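Local coordinates for CalS13 (Micromonospora echinospora, PDB 4ZAS), which is a sugar aminotransferase of the DegT/DnrJ/EryC1 family that probably uses pyridoxal 5'-phosphate to transfer an amino group to a dTDP-linked keto sugar, at residues S69-P74 and L207-N212; P74-V79 and G229-L234; E192-A197 and N212-S217. One frame throughout, in Å; residues are numbered along the deposited sequence.

Interaction 1 (S69-P74 and L207-N212); sequences SRIGNP and LGTHGN
Ile71 lays its CG2 methyl against the backbone of Leu207 and Gly208, with CG2 3.5 Å from Leu207 O and 4.1 Å from Gly208 CA. The methyl gets there because a chi1 of -68° puts CG1 beside the backbone N and leaves CG2 anti to it, facing the loop, while the CG1 branch runs on toward other neighbours. Gly208 suits its place doubly: a beta carbon would collide with that methyl, and at these backbone angles, with positive phi, it would also jam against the carbonyl O of Leu207. The methyl of Thr209 comes in beside the end of the helix, its CG2 lying 3.2 Å from Ile71 O. The hydroxyl on the other branch of this threonine turns back to the carbonyl of Pro206, so that one small residue offers a methyl to the helix end and ties down its own loop.

The polar part of the contact belongs to Asn73. Its ND2 donates to Gly208 O over 3.1 Å, with an almost linear N-H...O angle of 174°, and the carbonyl oxygen lies practically in the plane of the amide. ND2 also serves Leu234 O, while OD1 accepts from the backbone N of Arg75. An asparagine is apt here because a single short, flat group can donate to two backbone carbonyls and accept from an N-H; with ND2 and OD1 both engaged, the buried amide is held in its rotation. Gly72, with positive phi, follows the helix and lets the chain swing Asn73 toward the loop.

The contact thus joins the C-terminal end of helix 58-71 to the loop between strands 205-206 and 213-217, while Ile71 and Asn73 also rest on strand 230-233.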
loop_
_atom_site.group_PDB
_atom_site.type_symbol
_atom_site.label_atom_id
_atom_site.label_comp_id
_atom_site.label_asym_id
_atom_site.label_seq_id
_atom_site.Cartn_x
_atom_site.Cartn_y
_atom_site.Cartn_z
ATOM N N SER A 69 -6.757 -19.391 -12.792
ATOM C CA SER A 69 -6.852 -20.527 -13.686
ATOM C C SER A 69 -5.708 -21.503 -13.418
ATOM O O SER A 69 -5.894 -22.714 -13.486
ATOM C CB SER A 69 -6.823 -20.051 -15.139
ATOM O OG SER A 69 -7.147 -21.097 -16.034
ATOM N N ARG A 70 -4.545 -20.967 -13.060
ATOM C CA ARG A 70 -3.373 -21.782 -12.762
ATOM C C ARG A 70 -3.474 -22.453 -11.419
ATOM O O ARG A 70 -3.233 -23.649 -11.281
ATOM C CB ARG A 70 -2.118 -20.925 -12.784
ATOM C CG ARG A 70 -1.765 -20.434 -14.157
ATOM C CD ARG A 70 -0.292 -20.176 -14.203
ATOM N NE ARG A 70 0.175 -19.886 -15.544
ATOM C CZ ARG A 70 1.405 -20.171 -15.929
ATOM N NH1 ARG A 70 2.225 -20.741 -15.051
ATOM N NH2 ARG A 70 1.809 -19.904 -17.165
ATOM N N ILE A 71 -3.837 -21.658 -10.423
ATOM C CA ILE A 71 -3.942 -22.133 -9.056
ATOM C C ILE A 71 -5.108 -23.100 -8.975
ATOM O O ILE A 71 -5.104 -24.015 -8.174
ATOM C CB ILE A 71 -4.084 -20.960 -8.089
ATOM C CG1 ILE A 71 -2.779 -20.169 -8.049
ATOM C CG2 ILE A 71 -4.484 -21.444 -6.702
ATOM C CD1 ILE A 71 -2.800 -19.040 -7.100
ATOM N N GLY A 72 -6.109 -22.908 -9.820
ATOM C CA GLY A 72 -7.256 -23.795 -9.801
ATOM C C GLY A 72 -8.297 -23.328 -8.812
ATOM O O GLY A 72 -9.153 -24.102 -8.414
ATOM N N ASN A 73 -8.209 -22.055 -8.427
ATOM C CA ASN A 73 -9.159 -21.382 -7.534
ATOM C C ASN A 73 -9.411 -19.969 -8.054
ATOM O O ASN A 73 -8.500 -19.135 -8.064
ATOM C CB ASN A 73 -8.619 -21.326 -6.111
ATOM C CG ASN A 73 -9.608 -20.722 -5.128
ATOM O OD1 ASN A 73 -10.618 -20.130 -5.520
ATOM N ND2 ASN A 73 -9.290 -20.817 -3.842
ATOM N N PRO A 74 -10.640 -19.697 -8.513
ATOM C CA PRO A 74 -10.943 -18.415 -9.158
ATOM C C PRO A 74 -10.999 -17.199 -8.207
ATOM O O PRO A 74 -10.968 -16.055 -8.691
ATOM C CB PRO A 74 -12.313 -18.677 -9.797
ATOM C CG PRO A 74 -12.935 -19.728 -8.933
ATOM C CD PRO A 74 -11.797 -20.604 -8.503
ATOM N N LEU A 207 -0.782 -24.538 -3.971
ATOM C CA LEU A 207 -1.137 -23.838 -2.772
ATOM C C LEU A 207 -2.196 -22.823 -3.150
ATOM O O LEU A 207 -2.107 -22.189 -4.204
ATOM C CB LEU A 207 0.071 -23.167 -2.149
ATOM C CG LEU A 207 1.221 -24.083 -1.751
ATOM C CD1 LEU A 207 2.410 -23.227 -1.211
ATOM C CD2 LEU A 207 0.712 -25.058 -0.722
ATOM N N GLY A 208 -3.198 -22.684 -2.288
ATOM C CA GLY A 208 -4.359 -21.868 -2.583
ATOM C C GLY A 208 -5.608 -22.712 -2.739
ATOM O O GLY A 208 -6.718 -22.175 -2.846
ATOM N N THR A 209 -5.438 -24.036 -2.714
ATOM C CA THR A 209 -6.566 -24.951 -2.898
ATOM C C THR A 209 -6.918 -25.796 -1.670
ATOM O O THR A 209 -7.757 -26.688 -1.753
ATOM C CB THR A 209 -6.310 -25.919 -4.100
ATOM O OG1 THR A 209 -5.088 -26.650 -3.885
ATOM C CG2 THR A 209 -6.151 -25.141 -5.371
ATOM N N HIS A 210 -6.373 -25.456 -0.514
ATOM C CA HIS A 210 -6.526 -26.327 0.655
ATOM C C HIS A 210 -7.443 -25.756 1.732
ATOM O O HIS A 210 -7.356 -26.156 2.896
ATOM C CB HIS A 210 -5.130 -26.619 1.236
ATOM C CG HIS A 210 -4.217 -27.300 0.263
ATOM N ND1 HIS A 210 -3.318 -26.609 -0.524
ATOM C CD2 HIS A 210 -4.089 -28.610 -0.078
ATOM C CE1 HIS A 210 -2.669 -27.464 -1.299
ATOM N NE2 HIS A 210 -3.118 -28.684 -1.048
ATOM N N GLY A 211 -8.298 -24.805 1.356
ATOM C CA GLY A 211 -9.329 -24.314 2.255
ATOM C C GLY A 211 -8.933 -23.214 3.230
ATOM O O GLY A 211 -9.706 -22.848 4.105
ATOM N N ASN A 212 -7.733 -22.670 3.084
ATOM C CA ASN A 212 -7.297 -21.574 3.942
ATOM C C ASN A 212 -7.211 -20.320 3.105
ATOM O O ASN A 212 -7.239 -20.389 1.878
ATOM C CB ASN A 212 -5.930 -21.830 4.560
ATOM C CG ASN A 212 -5.868 -23.112 5.342
ATOM O OD1 ASN A 212 -6.794 -23.464 6.079
ATOM N ND2 ASN A 212 -4.761 -23.821 5.193
#

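Interaction 2 (P74-V79 and G229-L234); sequences PRVVSV and GGFVVL
Val77 and Val232 form the central hydrogen-bonded pair of an antiparallel ladder that joins strand 76-79, at one side of the seven-stranded mixed sheet, to strand 230-233. Such a sheet is the core of the large domain in fold-type I aminotransferases. Val77 N reaches Val232 O at 2.9 Å, and Val232 N returns a bond to Val77 O. Val79 and Gly230 make the next reciprocal pair, and at the other end Leu234 N donates to Arg75 O at 3.1 Å. Glycine fits at 230: the CG2 methyl of Val79 lies 3.5 Å from Gly230 C, over the place where a side chain would stand.

Between the hydrogen-bonded pairs Ser78 faces Phe231, their CA atoms only 4.0 Å apart. The CG1 methyl of Val76 meets the phenylalanine ring obliquely, 3.8 Å from Phe231 CD2. Beta-branched valines suit the extended chain and fill both faces; on the other one, Val77 CG2 touches Leu234 CD2 at 4.1 Å.

In the next shell, helix 58-71 covers the face of Phe231 and Ser78, whose OG bonds to Glu64, and helix 237-247 covers that of Val77 and Val232. Arg75, centre of an inverse gamma turn, runs out extended past Leu234 and sets its NE in a salt bridge with Asp237. Cut back to an alanine, the position would lose its guanidinium and the CD methylene that lies along Leu234 O, and Asp237 would probably be left without this charged mate. Leu234 O takes its hydrogen bond from Asn73 ND2, and CD of Arg75 packs against the same oxygen, 3.2 Å from Leu234 O.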
loop_
_atom_site.group_PDB
_atom_site.type_symbol
_atom_site.label_atom_id
_atom_site.label_comp_id
_atom_site.label_asym_id
_atom_site.label_seq_id
_atom_site.Cartn_x
_atom_site.Cartn_y
_atom_site.Cartn_z
ATOM N N PRO A 74 -10.640 -19.697 -8.513
ATOM C CA PRO A 74 -10.943 -18.415 -9.158
ATOM C C PRO A 74 -10.999 -17.199 -8.207
ATOM O O PRO A 74 -10.968 -16.055 -8.691
ATOM C CB PRO A 74 -12.313 -18.677 -9.797
ATOM C CG PRO A 74 -12.935 -19.728 -8.933
ATOM C CD PRO A 74 -11.797 -20.604 -8.503
ATOM N N ARG A 75 -11.071 -17.435 -6.897
ATOM C CA ARG A 75 -11.241 -16.339 -5.935
ATOM C C ARG A 75 -9.949 -15.596 -5.647
ATOM O O ARG A 75 -9.441 -15.607 -4.522
ATOM C CB ARG A 75 -11.829 -16.878 -4.629
ATOM C CG ARG A 75 -13.194 -17.512 -4.813
ATOM C CD ARG A 75 -13.392 -18.566 -3.780
ATOM N NE ARG A 75 -14.550 -19.387 -4.086
ATOM C CZ ARG A 75 -14.446 -20.698 -4.236
ATOM N NH1 ARG A 75 -13.239 -21.248 -4.135
ATOM N NH2 ARG A 75 -15.503 -21.445 -4.525
ATOM N N VAL A 76 -9.442 -14.911 -6.660
ATOM C CA VAL A 76 -8.177 -14.212 -6.550
ATOM C C VAL A 76 -8.402 -12.705 -6.473
ATOM O O VAL A 76 -9.057 -12.113 -7.334
ATOM C CB VAL A 76 -7.260 -14.557 -7.736
ATOM C CG1 VAL A 76 -5.926 -13.796 -7.619
ATOM C CG2 VAL A 76 -7.013 -16.052 -7.785
ATOM N N VAL A 77 -7.879 -12.093 -5.425
ATOM C CA VAL A 77 -7.956 -10.659 -5.266
ATOM C C VAL A 77 -6.558 -10.062 -5.309
ATOM O O VAL A 77 -5.804 -10.203 -4.347
ATOM C CB VAL A 77 -8.671 -10.293 -3.945
ATOM C CG1 VAL A 77 -8.713 -8.778 -3.751
ATOM C CG2 VAL A 77 -10.070 -10.884 -3.925
ATOM N N SER A 78 -6.202 -9.387 -6.399
ATOM C CA SER A 78 -4.880 -8.754 -6.486
ATOM C C SER A 78 -4.772 -7.582 -5.483
ATOM O O SER A 78 -5.794 -6.987 -5.077
ATOM C CB SER A 78 -4.601 -8.268 -7.916
ATOM O OG SER A 78 -5.520 -7.244 -8.319
ATOM N N VAL A 79 -3.545 -7.301 -5.034
ATOM C CA VAL A 79 -3.275 -6.201 -4.096
ATOM C C VAL A 79 -1.921 -5.591 -4.459
ATOM O O VAL A 79 -1.188 -6.167 -5.251
ATOM C CB VAL A 79 -3.290 -6.663 -2.624
ATOM C CG1 VAL A 79 -4.726 -6.825 -2.071
ATOM C CG2 VAL A 79 -2.455 -7.942 -2.461
ATOM N N GLY A 229 3.496 -5.966 -5.978
ATOM C CA GLY A 229 2.194 -6.598 -5.971
ATOM C C GLY A 229 2.073 -7.895 -5.204
ATOM O O GLY A 229 3.051 -8.478 -4.700
ATOM N N GLY A 230 0.837 -8.362 -5.144
ATOM C CA GLY A 230 0.526 -9.623 -4.530
ATOM C C GLY A 230 -0.895 -9.978 -4.870
ATOM O O GLY A 230 -1.552 -9.296 -5.653
ATOM N N PHE A 231 -1.372 -11.061 -4.282
ATOM C CA PHE A 231 -2.783 -11.374 -4.363
ATOM C C PHE A 231 -3.157 -12.287 -3.216
ATOM O O PHE A 231 -2.293 -12.914 -2.599
ATOM C CB PHE A 231 -3.143 -12.000 -5.703
ATOM C CG PHE A 231 -2.326 -13.212 -6.061
ATOM C CD1 PHE A 231 -1.145 -13.086 -6.751
ATOM C CD2 PHE A 231 -2.752 -14.477 -5.714
ATOM C CE1 PHE A 231 -0.411 -14.211 -7.102
ATOM C CE2 PHE A 231 -2.015 -15.594 -6.051
ATOM C CZ PHE A 231 -0.844 -15.460 -6.748
ATOM N N VAL A 232 -4.443 -12.291 -2.899
ATOM C CA VAL A 232 -5.007 -13.133 -1.857
ATOM C C VAL A 232 -5.923 -14.172 -2.502
ATOM O O VAL A 232 -6.709 -13.828 -3.396
ATOM C CB VAL A 232 -5.765 -12.294 -0.826
ATOM C CG1 VAL A 232 -6.289 -13.168 0.281
ATOM C CG2 VAL A 232 -4.881 -11.181 -0.292
ATOM N N VAL A 233 -5.815 -15.429 -2.060
ATOM C CA VAL A 233 -6.684 -16.512 -2.558
ATOM C C VAL A 233 -7.646 -16.947 -1.444
ATOM O O VAL A 233 -7.241 -17.246 -0.326
ATOM C CB VAL A 233 -5.848 -17.710 -3.082
ATOM C CG1 VAL A 233 -6.740 -18.736 -3.772
ATOM C CG2 VAL A 233 -4.757 -17.229 -4.039
ATOM N N LEU A 234 -8.929 -16.973 -1.749
ATOM C CA LEU A 234 -9.921 -17.253 -0.725
ATOM C C LEU A 234 -10.558 -18.616 -0.933
ATOM O O LEU A 234 -10.751 -19.049 -2.068
ATOM C CB LEU A 234 -10.998 -16.155 -0.716
ATOM C CG LEU A 234 -10.639 -14.753 -0.198
ATOM C CD1 LEU A 234 -9.808 -14.762 1.086
ATOM C CD2 LEU A 234 -9.902 -13.977 -1.260
#

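Interaction 3 (E192-A197 and N212-S217); sequences EDCAQA and NVCVYS
Cys194 sets its CB squarely over the ring of Tyr216, 3.6 Å from the centroid and 5° off the normal, where strand 189-193 runs parallel to strand 213-217 inside the mixed sheet of the aminotransferase fold. This CH-pi contact is joined by a sulfur-aromatic one: SG, beside its backbone N (chi1 -52°), stays over the same face while meeting Cys214 CB at 3.8 Å. A cysteine is small enough to lie over the ring while its sulfur makes that contact. The phenol is held at its far end by the carbonyl of Leu207, and its ring also stacks with Phe231.

At the other end, Glu192 and Asn212 cross at about a right angle, carboxylate and amide planes 73° apart. OE2 receives Asn212 ND2 on its anti side, while OE1 takes His162 NE2, so both oxygens of this buried acid are engaged.

Backbone bonds run from Glu192 N to Val213 O, Val215 N to Glu192 O and Cys194 N to Val215 O. Next come an Asx turn, Ala195 N to Asp193 OD1, whose OD2 bonds to Thr119 OG1, and a type I turn from Cys194 to Ala197. Small Ala195 lets Ser217 approach, whose OG bonds to Gly219 N and to phosphate oxygen OP2 of the pyridoxal phosphate-modified lysine at position 222. Water 1 spans the Glu192-Asn212 pair, donating to Glu192 OE2 at 3.2 Å and accepting from Asn212 N at 3.1 Å.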
loop_
_atom_site.group_PDB
_atom_site.type_symbol
_atom_site.label_atom_id
_atom_site.label_comp_id
_atom_site.label_asym_id
_atom_site.label_seq_id
_atom_site.Cartn_x
_atom_site.Cartn_y
_atom_site.Cartn_z
ATOM N N GLU A 192 -2.334 -18.675 5.204
ATOM C CA GLU A 192 -1.040 -19.145 4.673
ATOM C C GLU A 192 -0.245 -18.053 3.965
ATOM O O GLU A 192 -0.678 -17.558 2.929
ATOM C CB GLU A 192 -1.243 -20.285 3.673
ATOM C CG GLU A 192 -1.882 -21.545 4.228
ATOM C CD GLU A 192 -2.120 -22.587 3.148
ATOM O OE1 GLU A 192 -1.284 -22.709 2.240
ATOM O OE2 GLU A 192 -3.160 -23.273 3.190
ATOM N N ASP A 193 0.931 -17.707 4.477
ATOM C CA ASP A 193 1.820 -16.793 3.747
ATOM C C ASP A 193 2.575 -17.540 2.629
ATOM O O ASP A 193 3.544 -18.249 2.881
ATOM C CB ASP A 193 2.797 -16.126 4.713
ATOM C CG ASP A 193 3.692 -15.094 4.041
ATOM O OD1 ASP A 193 3.807 -15.104 2.793
ATOM O OD2 ASP A 193 4.302 -14.276 4.772
ATOM N N CYS A 194 2.117 -17.374 1.394
ATOM C CA CYS A 194 2.696 -18.066 0.245
ATOM C C CYS A 194 3.600 -17.147 -0.576
ATOM O O CYS A 194 3.775 -17.357 -1.772
ATOM C CB CYS A 194 1.591 -18.632 -0.657
ATOM S SG CYS A 194 0.384 -19.625 0.190
ATOM N N ALA A 195 4.162 -16.125 0.066
ATOM C CA ALA A 195 4.921 -15.089 -0.636
ATOM C C ALA A 195 6.063 -15.639 -1.495
ATOM O O ALA A 195 6.315 -15.136 -2.592
ATOM C CB ALA A 195 5.469 -14.093 0.358
ATOM N N GLN A 196 6.750 -16.670 -1.010
ATOM C CA GLN A 196 7.875 -17.219 -1.749
ATOM C C GLN A 196 7.493 -18.505 -2.448
ATOM O O GLN A 196 8.355 -19.231 -2.936
ATOM C CB GLN A 196 9.056 -17.464 -0.823
ATOM C CG GLN A 196 9.375 -16.298 0.047
ATOM C CD GLN A 196 10.394 -16.624 1.103
ATOM O OE1 GLN A 196 10.738 -17.774 1.294
ATOM N NE2 GLN A 196 10.925 -15.600 1.764
ATOM N N ALA A 197 6.201 -18.805 -2.456
ATOM C CA ALA A 197 5.744 -20.153 -2.778
ATOM C C ALA A 197 5.049 -20.273 -4.114
ATOM O O ALA A 197 4.384 -21.268 -4.353
ATOM C CB ALA A 197 4.808 -20.647 -1.682
ATOM N N ASN A 212 -7.733 -22.670 3.084
ATOM C CA ASN A 212 -7.297 -21.574 3.942
ATOM C C ASN A 212 -7.211 -20.320 3.105
ATOM O O ASN A 212 -7.239 -20.389 1.878
ATOM C CB ASN A 212 -5.930 -21.830 4.560
ATOM C CG ASN A 212 -5.868 -23.112 5.342
ATOM O OD1 ASN A 212 -6.794 -23.464 6.079
ATOM N ND2 ASN A 212 -4.761 -23.821 5.193
ATOM N N VAL A 213 -7.119 -19.174 3.770
ATOM C CA VAL A 213 -6.819 -17.922 3.092
ATOM C C VAL A 213 -5.339 -17.874 2.783
ATOM O O VAL A 213 -4.538 -17.937 3.708
ATOM C CB VAL A 213 -7.233 -16.720 3.951
ATOM C CG1 VAL A 213 -6.835 -15.379 3.272
ATOM C CG2 VAL A 213 -8.717 -16.781 4.208
ATOM N N CYS A 214 -4.972 -17.716 1.512
ATOM C CA CYS A 214 -3.550 -17.695 1.099
ATOM C C CYS A 214 -3.126 -16.355 0.494
ATOM O O CYS A 214 -3.801 -15.828 -0.397
ATOM C CB CYS A 214 -3.280 -18.787 0.067
ATOM S SG CYS A 214 -3.675 -20.429 0.614
ATOM N N VAL A 215 -1.999 -15.819 0.959
ATOM C CA VAL A 215 -1.467 -14.557 0.442
ATOM C C VAL A 215 -0.160 -14.784 -0.295
ATOM O O VAL A 215 0.766 -15.357 0.262
ATOM C CB VAL A 215 -1.258 -13.533 1.564
ATOM C CG1 VAL A 215 -0.719 -12.237 0.987
ATOM C CG2 VAL A 215 -2.557 -13.310 2.337
ATOM N N TYR A 216 -0.087 -14.307 -1.535
ATOM C CA TYR A 216 1.100 -14.423 -2.384
ATOM C C TYR A 216 1.742 -13.069 -2.589
ATOM O O TYR A 216 1.057 -12.051 -2.531
ATOM C CB TYR A 216 0.736 -15.013 -3.752
ATOM C CG TYR A 216 0.560 -16.531 -3.835
ATOM C CD1 TYR A 216 -0.628 -17.156 -3.465
ATOM C CD2 TYR A 216 1.568 -17.326 -4.360
ATOM C CE1 TYR A 216 -0.783 -18.535 -3.583
ATOM C CE2 TYR A 216 1.428 -18.684 -4.480
ATOM C CZ TYR A 216 0.257 -19.294 -4.096
ATOM O OH TYR A 216 0.155 -20.670 -4.239
ATOM N N SER A 217 3.048 -13.045 -2.837
ATOM C CA SER A 217 3.704 -11.808 -3.241
ATOM C C SER A 217 4.187 -11.893 -4.674
ATOM O O SER A 217 4.677 -12.937 -5.113
ATOM C CB SER A 217 4.892 -11.496 -2.326
ATOM O OG SER A 217 5.689 -10.434 -2.836
HETATM O O HOH W 1 -5.430 -23.105 0.988
#

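In the fold
All three contacts are largely buried, but interaction 3 lies nearest the centre of the chain, and interaction 1, with Gly72 exposed, is the most peripheral. Interactions 2 and 3 belong to the same sheet: strands 230-233 and 213-217 are neighbours, joined by bonds such as Phe231 O to Tyr216 N. Interaction 2 is a backbone ladder flanked by apolar side chains at the sheet's side, whereas the parallel interaction 3 adds a buried acid and cysteine sulfurs close to the cofactor. Interaction 1, a small helix-end contact with one side-chain hydrogen bond, touches both: Ile71 CD1 packs on Phe231 CE2, and Gly208 CA on Cys214 SG.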